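Local coordinates for Poly(A) RNA polymerase GLD2 (Rattus norvegicus, PDB 6LBK), which probably adds AMP units from ATP to the 3' ends of selected cytoplasmic mRNAs and certain microRNAs, as a non-canonical poly(A) polymerase dependent on magnesium or manganese, at residues Ser225-Val230 and Val328-Asp333; Asn301-Ser306 and Ala312-Asp317. The protein carries 1 engineered substitution. All coordinates share one frame; numbering follows the deposited sequence.

Contact 1: residues Ser225-Val230 and Val328-Asp333; sequences SSYSLV and VEEPFD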
loop_
_atom_site.group_PDB
_atom_site.type_symbol
_atom_site.label_atom_id
_atom_site.label_comp_id
_atom_site.label_asym_id
_atom_site.label_seq_id
_atom_site.Cartn_x
_atom_site.Cartn_y
_atom_site.Cartn_z
ATOM N N SER A 225 -7.826 0.603 3.644
ATOM C CA SER A 225 -6.870 -0.291 3.020
ATOM C C SER A 225 -5.466 0.286 3.127
ATOM O O SER A 225 -5.276 1.501 3.232
ATOM C CB SER A 225 -7.220 -0.535 1.549
ATOM O OG SER A 225 -7.066 0.641 0.784
ATOM N N SER A 226 -4.474 -0.613 3.098
ATOM C CA SER A 226 -3.086 -0.177 3.141
ATOM C C SER A 226 -2.797 0.787 2.008
ATOM O O SER A 226 -2.069 1.772 2.187
ATOM C CB SER A 226 -2.165 -1.382 3.048
ATOM O OG SER A 226 -2.066 -2.036 4.299
ATOM N N TYR A 227 -3.363 0.509 0.826
ATOM C CA TYR A 227 -3.171 1.377 -0.331
ATOM C C TYR A 227 -3.785 2.751 -0.093
ATOM O O TYR A 227 -3.201 3.771 -0.481
ATOM C CB TYR A 227 -3.764 0.719 -1.572
ATOM C CG TYR A 227 -3.441 1.364 -2.907
ATOM C CD1 TYR A 227 -2.184 1.904 -3.165
ATOM C CD2 TYR A 227 -4.389 1.385 -3.937
ATOM C CE1 TYR A 227 -1.882 2.471 -4.409
ATOM C CE2 TYR A 227 -4.100 1.946 -5.180
ATOM C CZ TYR A 227 -2.834 2.485 -5.411
ATOM O OH TYR A 227 -2.534 3.029 -6.650
ATOM N N SER A 228 -4.967 2.799 0.532
ATOM C CA SER A 228 -5.559 4.090 0.870
ATOM C C SER A 228 -4.639 4.882 1.776
ATOM O O SER A 228 -4.376 6.062 1.532
ATOM C CB SER A 228 -6.902 3.894 1.549
ATOM O OG SER A 228 -7.844 3.396 0.626
ATOM N N LEU A 229 -4.113 4.233 2.817
ATOM C CA LEU A 229 -3.208 4.914 3.739
ATOM C C LEU A 229 -1.973 5.428 3.022
ATOM O O LEU A 229 -1.542 6.556 3.255
ATOM C CB LEU A 229 -2.788 3.984 4.869
ATOM C CG LEU A 229 -3.559 3.931 6.162
ATOM C CD1 LEU A 229 -2.869 2.889 6.966
ATOM C CD2 LEU A 229 -3.498 5.278 6.868
ATOM N N VAL A 230 -1.320 4.565 2.245
ATOM C CA VAL A 230 -0.122 4.956 1.507
ATOM C C VAL A 230 -0.414 6.160 0.655
ATOM O O VAL A 230 0.398 7.079 0.561
ATOM C CB VAL A 230 0.415 3.786 0.647
ATOM C CG1 VAL A 230 1.601 4.254 -0.161
ATOM C CG2 VAL A 230 0.843 2.632 1.536
ATOM N N VAL A 328 -10.516 8.497 -2.043
ATOM C CA VAL A 328 -9.122 8.526 -2.485
ATOM C C VAL A 328 -9.063 8.055 -3.950
ATOM O O VAL A 328 -9.530 6.959 -4.269
ATOM C CB VAL A 328 -8.239 7.653 -1.586
ATOM C CG1 VAL A 328 -6.781 7.827 -1.939
ATOM C CG2 VAL A 328 -8.514 7.949 -0.134
ATOM N N GLU A 329 -8.562 8.907 -4.848
ATOM C CA GLU A 329 -8.543 8.598 -6.275
ATOM C C GLU A 329 -7.395 7.638 -6.596
ATOM O O GLU A 329 -6.231 7.940 -6.317
ATOM C CB GLU A 329 -8.406 9.871 -7.109
ATOM C CG GLU A 329 -8.464 9.647 -8.625
ATOM C CD GLU A 329 -8.041 10.877 -9.457
ATOM O OE1 GLU A 329 -8.763 11.242 -10.423
ATOM O OE2 GLU A 329 -6.983 11.474 -9.162
ATOM N N GLU A 330 -7.711 6.472 -7.155
ATOM C CA GLU A 330 -6.648 5.638 -7.695
ATOM C C GLU A 330 -5.918 6.459 -8.761
ATOM O O GLU A 330 -6.564 7.181 -9.523
ATOM C CB GLU A 330 -7.231 4.336 -8.267
ATOM C CG GLU A 330 -6.403 3.058 -8.086
ATOM C CD GLU A 330 -5.151 2.946 -8.983
ATOM O OE1 GLU A 330 -5.167 3.476 -10.116
ATOM O OE2 GLU A 330 -4.146 2.317 -8.549
ATOM N N PRO A 331 -4.578 6.458 -8.781
ATOM C CA PRO A 331 -3.862 7.332 -9.734
ATOM C C PRO A 331 -3.899 6.866 -11.190
ATOM O O PRO A 331 -3.767 7.715 -12.084
ATOM C CB PRO A 331 -2.428 7.372 -9.188
ATOM C CG PRO A 331 -2.312 6.223 -8.295
ATOM C CD PRO A 331 -3.678 5.855 -7.793
ATOM N N PHE A 332 -4.100 5.574 -11.477
ATOM C CA PHE A 332 -4.126 5.125 -12.866
ATOM C C PHE A 332 -5.547 4.991 -13.407
ATOM O O PHE A 332 -5.818 5.459 -14.512
ATOM C CB PHE A 332 -3.348 3.799 -13.032
ATOM C CG PHE A 332 -1.833 3.936 -12.872
ATOM C CD1 PHE A 332 -1.062 4.539 -13.861
ATOM C CD2 PHE A 332 -1.188 3.455 -11.749
ATOM C CE1 PHE A 332 0.313 4.666 -13.723
ATOM C CE2 PHE A 332 0.187 3.590 -11.603
ATOM C CZ PHE A 332 0.932 4.190 -12.596
ATOM N N ASP A 333 -6.474 4.378 -12.674
ATOM C CA ASP A 333 -7.892 4.436 -13.023
ATOM C C ASP A 333 -8.659 5.326 -12.047
ATOM O O ASP A 333 -8.147 5.754 -11.010
ATOM C CB ASP A 333 -8.502 3.035 -13.055
ATOM C CG ASP A 333 -8.352 2.309 -11.752
ATOM O OD1 ASP A 333 -7.771 2.898 -10.837
ATOM O OD2 ASP A 333 -8.778 1.140 -11.632
#
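A single buried side-chain hydrogen bond, Tyr227 to Glu330, ties the first turn of helix 226-239 to the loop that leaves the short strand 328-329. The phenol OH donates to Glu330 OE2 over 2.6 Å, reaching the oxygen from above the carboxylate plane, 48° out of it, while OE2 itself lies at the edge of the ring. Tyr227 reaches across because its CG stands anti to the backbone N (chi1 -170°), and the glutamate chain, bent at chi2, crosses it at about a right angle. Pro331 comes toward Tyr227 from the opposite direction, its CD 3.3 Å from Tyr227 OH. The loop belongs to the PAP-associated region of this Cid1-type nucleotidyltransferase, and the Tyr227 side chain is about 9 Å from that of Asp111, a metal-binding residue inferred by similarity. Glu330 OE2 also accepts from Asn186 of helix 182-194, so OE2 is held by two donors, one from each helix. The other oxygen, OE1, curls the loop round the carboxylate: it takes Phe332 N at 2.7 Å and Asp333 N at 3.0 Å. Asp333 OD1 lies 2.8 Å from Glu330 OE1, close enough that one of the two acids is probably protonated.

Contact 2: residues Asn301-Ser306 and Ala312-Asp317; sequences NTQMIS and AIPRPD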
loop_
_atom_site.group_PDB
_atom_site.type_symbol
_atom_site.label_atom_id
_atom_site.label_comp_id
_atom_site.label_asym_id
_atom_site.label_seq_id
_atom_site.Cartn_x
_atom_site.Cartn_y
_atom_site.Cartn_z
ATOM N N ASN A 301 -15.962 15.104 3.580
ATOM C CA ASN A 301 -17.288 15.199 2.983
ATOM C C ASN A 301 -17.305 15.973 1.674
ATOM O O ASN A 301 -18.274 15.850 0.918
ATOM C CB ASN A 301 -18.265 15.847 3.971
ATOM C CG ASN A 301 -18.253 15.169 5.330
ATOM O OD1 ASN A 301 -17.426 14.294 5.602
ATOM N ND2 ASN A 301 -19.167 15.566 6.190
ATOM N N THR A 302 -16.268 16.755 1.376
ATOM C CA THR A 302 -16.273 17.531 0.147
ATOM C C THR A 302 -15.134 17.205 -0.807
ATOM O O THR A 302 -15.248 17.528 -2.002
ATOM C CB THR A 302 -16.215 19.032 0.461
ATOM O OG1 THR A 302 -14.995 19.315 1.159
ATOM C CG2 THR A 302 -17.410 19.439 1.324
ATOM N N GLN A 303 -14.046 16.583 -0.341
ATOM C CA GLN A 303 -12.874 16.436 -1.192
ATOM C C GLN A 303 -12.386 14.998 -1.306
ATOM O O GLN A 303 -12.674 14.129 -0.480
ATOM C CB GLN A 303 -11.715 17.335 -0.745
ATOM C CG GLN A 303 -11.928 18.780 -1.149
ATOM C CD GLN A 303 -10.650 19.570 -1.134
ATOM O OE1 GLN A 303 -9.791 19.357 -0.281
ATOM N NE2 GLN A 303 -10.519 20.506 -2.074
ATOM N N MET A 304 -11.626 14.786 -2.373
ATOM C CA MET A 304 -10.997 13.518 -2.694
ATOM C C MET A 304 -9.511 13.767 -2.888
ATOM O O MET A 304 -9.081 14.826 -3.364
ATOM C CB MET A 304 -11.582 12.858 -3.949
ATOM C CG MET A 304 -11.044 13.404 -5.257
ATOM S SD MET A 304 -11.428 12.317 -6.651
ATOM C CE MET A 304 -10.519 13.163 -7.944
ATOM N N ILE A 305 -8.740 12.779 -2.482
ATOM C CA ILE A 305 -7.285 12.836 -2.472
ATOM C C ILE A 305 -6.736 12.295 -3.788
ATOM O O ILE A 305 -6.962 11.124 -4.132
ATOM C CB ILE A 305 -6.743 12.038 -1.282
ATOM C CG1 ILE A 305 -6.886 12.875 0.002
ATOM C CG2 ILE A 305 -5.318 11.513 -1.555
ATOM C CD1 ILE A 305 -7.106 12.025 1.234
ATOM N N SER A 306 -6.012 13.136 -4.531
ATOM C CA SER A 306 -5.482 12.761 -5.837
ATOM C C SER A 306 -3.956 12.853 -5.776
ATOM O O SER A 306 -3.390 13.953 -5.875
ATOM C CB SER A 306 -6.044 13.639 -6.927
ATOM O OG SER A 306 -5.341 13.409 -8.129
ATOM N N ALA A 312 -5.558 18.029 -3.369
ATOM C CA ALA A 312 -6.918 17.739 -2.950
ATOM C C ALA A 312 -7.873 18.355 -3.966
ATOM O O ALA A 312 -7.721 19.521 -4.339
ATOM C CB ALA A 312 -7.175 18.278 -1.545
ATOM N N ILE A 313 -8.829 17.562 -4.437
ATOM C CA ILE A 313 -9.744 17.989 -5.490
ATOM C C ILE A 313 -11.143 17.944 -4.882
ATOM O O ILE A 313 -11.355 17.188 -3.927
ATOM C CB ILE A 313 -9.594 17.066 -6.717
ATOM C CG1 ILE A 313 -8.151 17.100 -7.237
ATOM C CG2 ILE A 313 -10.596 17.378 -7.835
ATOM C CD1 ILE A 313 -7.609 18.492 -7.457
ATOM N N PRO A 314 -12.110 18.732 -5.353
ATOM C CA PRO A 314 -13.484 18.575 -4.860
ATOM C C PRO A 314 -14.082 17.267 -5.346
ATOM O O PRO A 314 -13.755 16.775 -6.430
ATOM C CB PRO A 314 -14.218 19.773 -5.469
ATOM C CG PRO A 314 -13.383 20.146 -6.652
ATOM C CD PRO A 314 -11.984 19.950 -6.172
ATOM N N ARG A 315 -14.957 16.698 -4.521
ATOM C CA ARG A 315 -15.604 15.441 -4.883
ATOM C C ARG A 315 -16.388 15.581 -6.185
ATOM O O ARG A 315 -17.205 16.506 -6.320
ATOM C CB ARG A 315 -16.549 14.959 -3.783
ATOM C CG ARG A 315 -15.903 14.328 -2.577
ATOM C CD ARG A 315 -16.995 13.980 -1.602
ATOM N NE ARG A 315 -16.584 13.039 -0.577
ATOM C CZ ARG A 315 -17.435 12.478 0.276
ATOM N NH1 ARG A 315 -18.728 12.781 0.217
ATOM N NH2 ARG A 315 -16.999 11.620 1.187
ATOM N N PRO A 316 -16.185 14.680 -7.143
ATOM C CA PRO A 316 -16.960 14.706 -8.384
ATOM C C PRO A 316 -18.420 14.361 -8.157
ATOM O O PRO A 316 -18.776 13.661 -7.205
ATOM C CB PRO A 316 -16.271 13.645 -9.251
ATOM C CG PRO A 316 -14.909 13.506 -8.664
ATOM C CD PRO A 316 -15.131 13.654 -7.189
ATOM N N ASP A 317 -19.279 14.902 -9.024
ATOM C CA ASP A 317 -20.698 14.586 -8.950
ATOM C C ASP A 317 -21.025 13.256 -9.620
ATOM O O ASP A 317 -22.194 12.980 -9.911
ATOM C CB ASP A 317 -21.509 15.708 -9.599
ATOM C CG ASP A 317 -22.990 15.597 -9.317
ATOM O OD1 ASP A 317 -23.354 15.568 -8.124
ATOM O OD2 ASP A 317 -23.781 15.516 -10.286
#
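Asn301 lays its backbone carbonyl over one face of the Arg315 guanidinium; O is 3.2 Å from NH1, but the angle is too poor for a hydrogen bond. Arg315 gets there as an extended chain from CG to NE, passing alongside Thr302. The Thr302 carbonyl O accepts from Arg315 N at 2.7 Å, with the donor tilted 25° from the carbonyl plane, while Thr302 OG1 bonds to Asp299. Gln303 pairs with Pro314 at a non-hydrogen-bonded position, where the side chains diverge; with CG beside the backbone N, its extended side chain lies along the partner strand and brings OE1 to 3.1 Å from Ala312 CB. Met304 and Ile313 form the hydrogen-bonded pair, Met304 N to Ile313 O and Ile313 N to Met304 O both 2.9 Å and nearly straight. Their side chains run side by side on one face of the sheet, with Met304 CE 4.2 Å from Ile313 CB, and Met304 SD rests on Pro316 CD at 4.0 Å. Ile305 pairs with Ala312, and both reach His235 of helix 226-239 on the other face. Ser306 adds its CB against Ile313 CG1. This alternation is that of antiparallel strands, and the short connection between strands 303-306 and 311-314 makes them a beta hairpin, here in the PAP-associated region.

How the contacts relate
The two contacts, with centres about 13 Å apart, meet in one small three-stranded sheet: strand 303-306 of contact 2 lies between its hairpin partner 311-314 and strand 328-329 of contact 1. Glu329 makes the join, its N probably bonding to Ile305 O at 2.8 Å and its OE2 to Ser306 OG at 2.7 Å. Beside these, Met304 CE packs 3.6 Å from Glu329 OE1. Helix 226-239 serves both contacts, giving Tyr227 to contact 1 and Met232 and His235 to the face of the sheet bearing Ile305. Contact 1 is the one near the probable metal-binding Asp111, whereas contact 2 is at the surface, away from that site.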